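PDB 7KWD: alkaline phosphatase from Thermus thermophilus, which probably hydrolyses phosphate monoesters as a homodimeric metalloenzyme whose active site holds two zinc ions and one magnesium ion. Local coordinates for residues 174-185 with 196-205. Residues are numbered along the deposited sequence; the frame is centred on the assembly and turned at random.
Sequences AEVYLGGGDRFF and LYAAFAAKGY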
ATOM      1  N   ALA A 174     -12.422  29.491 -16.212  1.00 23.57           N
ATOM      2  CA  ALA A 174     -10.998  29.240 -15.977  1.00 26.72           C
ATOM      3  C   ALA A 174     -10.204  29.535 -17.242  1.00 30.29           C
ATOM      4  O   ALA A 174     -10.707  29.385 -18.366  1.00 25.48           O
ATOM      5  CB  ALA A 174     -10.748  27.798 -15.531  1.00 25.01           C
ATOM      6  N   GLU A 175      -8.942  29.933 -17.054  1.00 24.37           N
ATOM      7  CA  GLU A 175      -8.139  30.359 -18.188  1.00 26.72           C
ATOM      8  C   GLU A 175      -7.756  29.198 -19.088  1.00 25.43           C
ATOM      9  O   GLU A 175      -7.573  29.394 -20.299  1.00 26.93           O
ATOM     10  CB  GLU A 175      -6.892  31.101 -17.693  1.00 25.78           C
ATOM     11  CG  GLU A 175      -7.136  32.585 -17.335  1.00 25.60           C
ATOM     12  CD  GLU A 175      -7.828  32.825 -15.964  1.00 34.10           C
ATOM     13  OE1 GLU A 175      -8.214  31.851 -15.233  1.00 28.76           O
ATOM     14  OE2 GLU A 175      -7.994  34.022 -15.618  1.00 35.92           O
ATOM     15  N   VAL A 176      -7.622  28.000 -18.533  1.00 20.93           N
ATOM     16  CA  VAL A 176      -7.219  26.822 -19.293  1.00 22.28           C
ATOM     17  C   VAL A 176      -8.045  25.613 -18.847  1.00 23.23           C
ATOM     18  O   VAL A 176      -8.074  25.276 -17.663  1.00 22.35           O
ATOM     19  CB  VAL A 176      -5.718  26.478 -19.121  1.00 28.38           C
ATOM     20  CG1 VAL A 176      -5.380  25.158 -19.842  1.00 21.66           C
ATOM     21  CG2 VAL A 176      -4.830  27.605 -19.606  1.00 25.90           C
ATOM     22  N   TYR A 177      -8.630  24.912 -19.813  1.00 20.21           N
ATOM     23  CA  TYR A 177      -9.308  23.640 -19.619  1.00 18.36           C
ATOM     24  C   TYR A 177      -8.799  22.685 -20.691  1.00 23.09           C
ATOM     25  O   TYR A 177      -9.021  22.931 -21.878  1.00 22.38           O
ATOM     26  CB  TYR A 177     -10.823  23.765 -19.792  1.00 23.09           C
ATOM     27  CG  TYR A 177     -11.597  24.613 -18.826  1.00 20.12           C
ATOM     28  CD1 TYR A 177     -11.865  24.161 -17.538  1.00 20.67           C
ATOM     29  CD2 TYR A 177     -12.145  25.818 -19.228  1.00 18.86           C
ATOM     30  CE1 TYR A 177     -12.629  24.916 -16.666  1.00 22.63           C
ATOM     31  CE2 TYR A 177     -12.887  26.592 -18.361  1.00 20.89           C
ATOM     32  CZ  TYR A 177     -13.138  26.133 -17.084  1.00 23.57           C
ATOM     33  OH  TYR A 177     -13.887  26.888 -16.222  1.00 19.52           O
ATOM     34  N   LEU A 178      -8.175  21.579 -20.288  1.00 21.08           N
ATOM     35  CA  LEU A 178      -7.628  20.615 -21.231  1.00 20.10           C
ATOM     36  C   LEU A 178      -7.918  19.211 -20.752  1.00 29.44           C
ATOM     37  O   LEU A 178      -7.632  18.877 -19.600  1.00 20.14           O
ATOM     38  CB  LEU A 178      -6.122  20.769 -21.392  1.00 21.20           C
ATOM     39  CG  LEU A 178      -5.599  22.074 -21.943  1.00 25.58           C
ATOM     40  CD1 LEU A 178      -4.105  22.122 -21.781  1.00 21.04           C
ATOM     41  CD2 LEU A 178      -6.006  22.258 -23.408  1.00 24.17           C
ATOM     42  N   GLY A 179      -8.460  18.390 -21.641  1.00 23.89           N
ATOM     43  CA  GLY A 179      -8.746  17.001 -21.317  1.00 26.00           C
ATOM     44  C   GLY A 179      -9.612  16.365 -22.391  1.00 26.44           C
ATOM     45  O   GLY A 179      -9.601  16.800 -23.549  1.00 27.28           O
ATOM     46  N   GLY A 180     -10.334  15.313 -21.982  1.00 26.77           N
ATOM     47  CA  GLY A 180     -11.279  14.628 -22.838  1.00 24.76           C
ATOM     48  C   GLY A 180     -12.691  15.193 -22.733  1.00 25.07           C
ATOM     49  O   GLY A 180     -12.935  16.231 -22.120  1.00 22.43           O
ATOM     50  N   GLY A 181     -13.638  14.467 -23.335  1.00 24.54           N
ATOM     51  CA  GLY A 181     -15.052  14.745 -23.148  1.00 25.26           C
ATOM     52  C   GLY A 181     -15.757  15.535 -24.243  1.00 21.34           C
ATOM     53  O   GLY A 181     -16.627  16.359 -23.957  1.00 24.17           O
ATOM     54  N   ASP A 182     -15.438  15.257 -25.513  1.00 26.93           N
ATOM     55  CA  ASP A 182     -16.161  15.936 -26.597  1.00 28.73           C
ATOM     56  C   ASP A 182     -17.667  15.672 -26.505  1.00 27.47           C
ATOM     57  O   ASP A 182     -18.477  16.531 -26.889  1.00 26.19           O
ATOM     58  CB  ASP A 182     -15.595  15.495 -27.956  1.00 30.50           C
ATOM     59  CG  ASP A 182     -16.209  16.247 -29.127  1.00 30.49           C
ATOM     60  OD1 ASP A 182     -16.104  17.483 -29.190  1.00 26.75           O
ATOM     61  OD2 ASP A 182     -16.797  15.579 -29.986  1.00 28.27           O
ATOM     62  N   ARG A 183     -18.060  14.506 -25.981  1.00 25.03           N
ATOM     63  CA  ARG A 183     -19.477  14.193 -25.871  1.00 26.75           C
ATOM     64  C   ARG A 183     -20.252  15.227 -25.059  1.00 28.85           C
ATOM     65  O   ARG A 183     -21.484  15.294 -25.201  1.00 28.10           O
ATOM     66  CB  ARG A 183     -19.656  12.786 -25.284  1.00 28.32           C
ATOM     67  CG  ARG A 183     -19.367  12.622 -23.790  1.00 34.48           C
ATOM     68  CD  ARG A 183     -19.261  11.117 -23.361  1.00 32.27           C
ATOM     69  NE  ARG A 183     -20.585  10.606 -23.027  1.00 54.34           N
ATOM     70  CZ  ARG A 183     -20.907   9.947 -21.913  1.00 59.26           C
ATOM     71  NH1 ARG A 183     -19.998   9.682 -20.974  1.00 47.27           N
ATOM     72  NH2 ARG A 183     -22.165   9.558 -21.738  1.00 71.01           N
ATOM     73  N   PHE A 184     -19.578  16.044 -24.236  1.00 27.27           N
ATOM     74  CA  PHE A 184     -20.254  17.041 -23.410  1.00 26.89           C
ATOM     75  C   PHE A 184     -20.173  18.449 -23.995  1.00 24.65           C
ATOM     76  O   PHE A 184     -20.766  19.383 -23.428  1.00 27.06           O
ATOM     77  CB  PHE A 184     -19.693  17.026 -21.963  1.00 24.46           C
ATOM     78  CG  PHE A 184     -19.661  15.655 -21.354  1.00 24.99           C
ATOM     79  CD1 PHE A 184     -20.833  14.938 -21.179  1.00 22.77           C
ATOM     80  CD2 PHE A 184     -18.456  15.071 -20.973  1.00 24.40           C
ATOM     81  CE1 PHE A 184     -20.802  13.648 -20.663  1.00 29.20           C
ATOM     82  CE2 PHE A 184     -18.412  13.810 -20.442  1.00 24.43           C
ATOM     83  CZ  PHE A 184     -19.588  13.083 -20.277  1.00 29.16           C
ATOM     84  N   PHE A 185     -19.505  18.628 -25.131  1.00 20.51           N
ATOM     85  CA  PHE A 185     -19.367  19.953 -25.724  1.00 26.22           C
ATOM     86  C   PHE A 185     -19.892  20.045 -27.149  1.00 23.56           C
ATOM     87  O   PHE A 185     -20.347  21.110 -27.567  1.00 24.55           O
ATOM     88  CB  PHE A 185     -17.885  20.370 -25.735  1.00 25.02           C
ATOM     89  CG  PHE A 185     -17.303  20.614 -24.368  1.00 29.13           C
ATOM     90  CD1 PHE A 185     -16.858  19.551 -23.590  1.00 26.66           C
ATOM     91  CD2 PHE A 185     -17.175  21.906 -23.871  1.00 24.17           C
ATOM     92  CE1 PHE A 185     -16.294  19.776 -22.323  1.00 23.98           C
ATOM     93  CE2 PHE A 185     -16.632  22.128 -22.610  1.00 29.24           C
ATOM     94  CZ  PHE A 185     -16.199  21.053 -21.840  1.00 24.28           C
ATOM     95  N   LEU A 196     -21.572  24.070 -27.408  1.00 28.65           N
ATOM     96  CA  LEU A 196     -20.834  24.742 -26.341  1.00 33.47           C
ATOM     97  C   LEU A 196     -19.486  25.258 -26.824  1.00 27.55           C
ATOM     98  O   LEU A 196     -18.973  26.249 -26.292  1.00 30.59           O
ATOM     99  CB  LEU A 196     -20.605  23.799 -25.171  1.00 29.32           C
ATOM    100  CG  LEU A 196     -21.347  24.022 -23.879  1.00 32.36           C
ATOM    101  CD1 LEU A 196     -20.514  23.262 -22.796  1.00 30.61           C
ATOM    102  CD2 LEU A 196     -21.555  25.426 -23.487  1.00 34.80           C
ATOM    103  N   TYR A 197     -18.891  24.608 -27.824  1.00 26.05           N
ATOM    104  CA  TYR A 197     -17.644  25.131 -28.372  1.00 26.13           C
ATOM    105  C   TYR A 197     -17.832  26.556 -28.835  1.00 29.63           C
ATOM    106  O   TYR A 197     -17.029  27.445 -28.516  1.00 29.25           O
ATOM    107  CB  TYR A 197     -17.159  24.261 -29.523  1.00 26.10           C
ATOM    108  CG  TYR A 197     -16.585  22.938 -29.037  1.00 28.64           C
ATOM    109  CD1 TYR A 197     -15.451  22.894 -28.239  1.00 28.67           C
ATOM    110  CD2 TYR A 197     -17.190  21.751 -29.362  1.00 26.27           C
ATOM    111  CE1 TYR A 197     -14.948  21.708 -27.790  1.00 24.93           C
ATOM    112  CE2 TYR A 197     -16.677  20.557 -28.942  1.00 25.13           C
ATOM    113  CZ  TYR A 197     -15.564  20.541 -28.149  1.00 28.66           C
ATOM    114  OH  TYR A 197     -15.058  19.340 -27.728  1.00 24.32           O
ATOM    115  N   ALA A 198     -18.911  26.792 -29.582  1.00 31.78           N
ATOM    116  CA  ALA A 198     -19.192  28.135 -30.069  1.00 33.85           C
ATOM    117  C   ALA A 198     -19.330  29.104 -28.910  1.00 27.84           C
ATOM    118  O   ALA A 198     -18.865  30.243 -28.991  1.00 24.24           O
ATOM    119  CB  ALA A 198     -20.465  28.142 -30.926  1.00 30.28           C
ATOM    120  N   ALA A 199     -19.966  28.661 -27.816  1.00 27.13           N
ATOM    121  CA  ALA A 199     -20.176  29.556 -26.681  1.00 31.03           C
ATOM    122  C   ALA A 199     -18.856  29.893 -25.990  1.00 30.74           C
ATOM    123  O   ALA A 199     -18.645  31.029 -25.555  1.00 27.28           O
ATOM    124  CB  ALA A 199     -21.162  28.927 -25.701  1.00 28.66           C
ATOM    125  N   PHE A 200     -17.945  28.921 -25.891  1.00 26.70           N
ATOM    126  CA  PHE A 200     -16.616  29.234 -25.378  1.00 28.38           C
ATOM    127  C   PHE A 200     -15.888  30.189 -26.311  1.00 27.95           C
ATOM    128  O   PHE A 200     -15.253  31.151 -25.871  1.00 25.68           O
ATOM    129  CB  PHE A 200     -15.808  27.951 -25.197  1.00 23.22           C
ATOM    130  CG  PHE A 200     -16.003  27.251 -23.845  1.00 30.16           C
ATOM    131  CD1 PHE A 200     -17.071  26.398 -23.633  1.00 22.03           C
ATOM    132  CD2 PHE A 200     -15.070  27.410 -22.821  1.00 30.24           C
ATOM    133  CE1 PHE A 200     -17.234  25.727 -22.423  1.00 22.90           C
ATOM    134  CE2 PHE A 200     -15.228  26.762 -21.617  1.00 30.85           C
ATOM    135  CZ  PHE A 200     -16.313  25.906 -21.417  1.00 28.97           C
ATOM    136  N   ALA A 201     -15.982  29.961 -27.613  1.00 26.70           N
ATOM    137  CA  ALA A 201     -15.311  30.869 -28.533  1.00 25.09           C
ATOM    138  C   ALA A 201     -15.830  32.289 -28.360  1.00 26.80           C
ATOM    139  O   ALA A 201     -15.071  33.260 -28.489  1.00 24.76           O
ATOM    140  CB  ALA A 201     -15.484  30.412 -29.976  1.00 32.81           C
ATOM    141  N   ALA A 202     -17.129  32.435 -28.095  1.00 23.14           N
ATOM    142  CA  ALA A 202     -17.688  33.782 -27.940  1.00 25.76           C
ATOM    143  C   ALA A 202     -17.100  34.501 -26.728  1.00 27.89           C
ATOM    144  O   ALA A 202     -17.093  35.728 -26.683  1.00 25.15           O
ATOM    145  CB  ALA A 202     -19.202  33.718 -27.795  1.00 26.05           C
ATOM    146  N   LYS A 203     -16.617  33.763 -25.751  1.00 30.33           N
ATOM    147  CA  LYS A 203     -15.975  34.342 -24.578  1.00 33.09           C
ATOM    148  C   LYS A 203     -14.459  34.431 -24.740  1.00 33.63           C
ATOM    149  O   LYS A 203     -13.764  34.790 -23.793  1.00 33.13           O
ATOM    150  CB  LYS A 203     -16.376  33.527 -23.350  1.00 30.72           C
ATOM    151  CG  LYS A 203     -17.847  33.798 -22.951  1.00 42.39           C
ATOM    152  CD  LYS A 203     -18.069  33.937 -21.443  1.00 51.93           C
ATOM    153  CE  LYS A 203     -18.891  35.198 -21.101  1.00 67.02           C
ATOM    154  NZ  LYS A 203     -18.100  36.469 -21.296  1.00 56.86           N
ATOM    155  N   GLY A 204     -13.939  34.162 -25.933  1.00 27.84           N
ATOM    156  CA  GLY A 204     -12.556  34.432 -26.226  1.00 33.55           C
ATOM    157  C   GLY A 204     -11.633  33.246 -26.130  1.00 31.95           C
ATOM    158  O   GLY A 204     -10.437  33.402 -26.388  1.00 29.96           O
ATOM    159  N   TYR A 205     -12.150  32.061 -25.821  1.00 27.59           N
ATOM    160  CA  TYR A 205     -11.306  30.882 -25.783  1.00 28.35           C
ATOM    161  C   TYR A 205     -10.885  30.452 -27.177  1.00 29.04           C
ATOM    162  O   TYR A 205     -11.695  30.435 -28.107  1.00 27.52           O
ATOM    163  CB  TYR A 205     -12.034  29.706 -25.131  1.00 27.28           C
ATOM    164  CG  TYR A 205     -12.255  29.809 -23.655  1.00 28.99           C
ATOM    165  CD1 TYR A 205     -13.334  30.507 -23.152  1.00 28.52           C
ATOM    166  CD2 TYR A 205     -11.416  29.152 -22.759  1.00 32.31           C
ATOM    167  CE1 TYR A 205     -13.566  30.578 -21.779  1.00 27.03           C
ATOM    168  CE2 TYR A 205     -11.646  29.205 -21.395  1.00 28.89           C
ATOM    169  CZ  TYR A 205     -12.724  29.937 -20.913  1.00 28.81           C
ATOM    170  OH  TYR A 205     -12.946  30.022 -19.553  1.00 27.68           O
TER
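Tyr205 and Tyr197 each donate a phenol hydrogen bond across the contact, Tyr197 from the first turn of helix 196-202 and Tyr205 from just beyond its C-terminal end. Tyr205 OH lies 2.6 Å from Ala174 O; the C=O...O angle of 137° and a 30° tilt from the carbonyl plane put the hydroxyl well to one side of the C=O direction. Tyr197 OH meets Asp182 OD1, also at 2.6 Å, on the anti lone pair of the carboxylate, which lies nearly coplanar with the phenol ring (24°). The other oxygen, Asp182 OD2, accepts from Asn186 ND2, so both oxygens are engaged. Within 174-185, Ala174 N donates to Tyr177 OH (3.0 Å), so the peptide groups flanking Ala174 engage two different tyrosines. A weak bond from Leu196 N to Phe185 O ties in the start of the helix.

Between these polar points Phe185 carries the packing. Phe185 CB sits over one face of the Tyr197 ring, 3.6 Å from the centroid, a CH-pi contact. The Phe185 ring edge meets Phe200 (Phe185 CE2 to Phe200 CE1, 3.7 Å), completing an aromatic cluster, while Leu196 CD1 touches Phe185 CD2. Phe200 in turn crosses Tyr177 at about a right angle.

A Schellman motif with Gly204 at C-prime ends the helix and turns the chain into Tyr205, whose ring face receives Phe200 CD2. The contact stands off the metal site, the Phe184 side chain being about 13 Å from the bound magnesium ion. Through Phe200 on Tyr177, helix 196-202 packs against strand 176-178, which runs parallel between strands 135-140 and 222-225 in the alkaline phosphatase alpha/beta core; Leu223, Val225 and helix 162-172 adjoin the same helix.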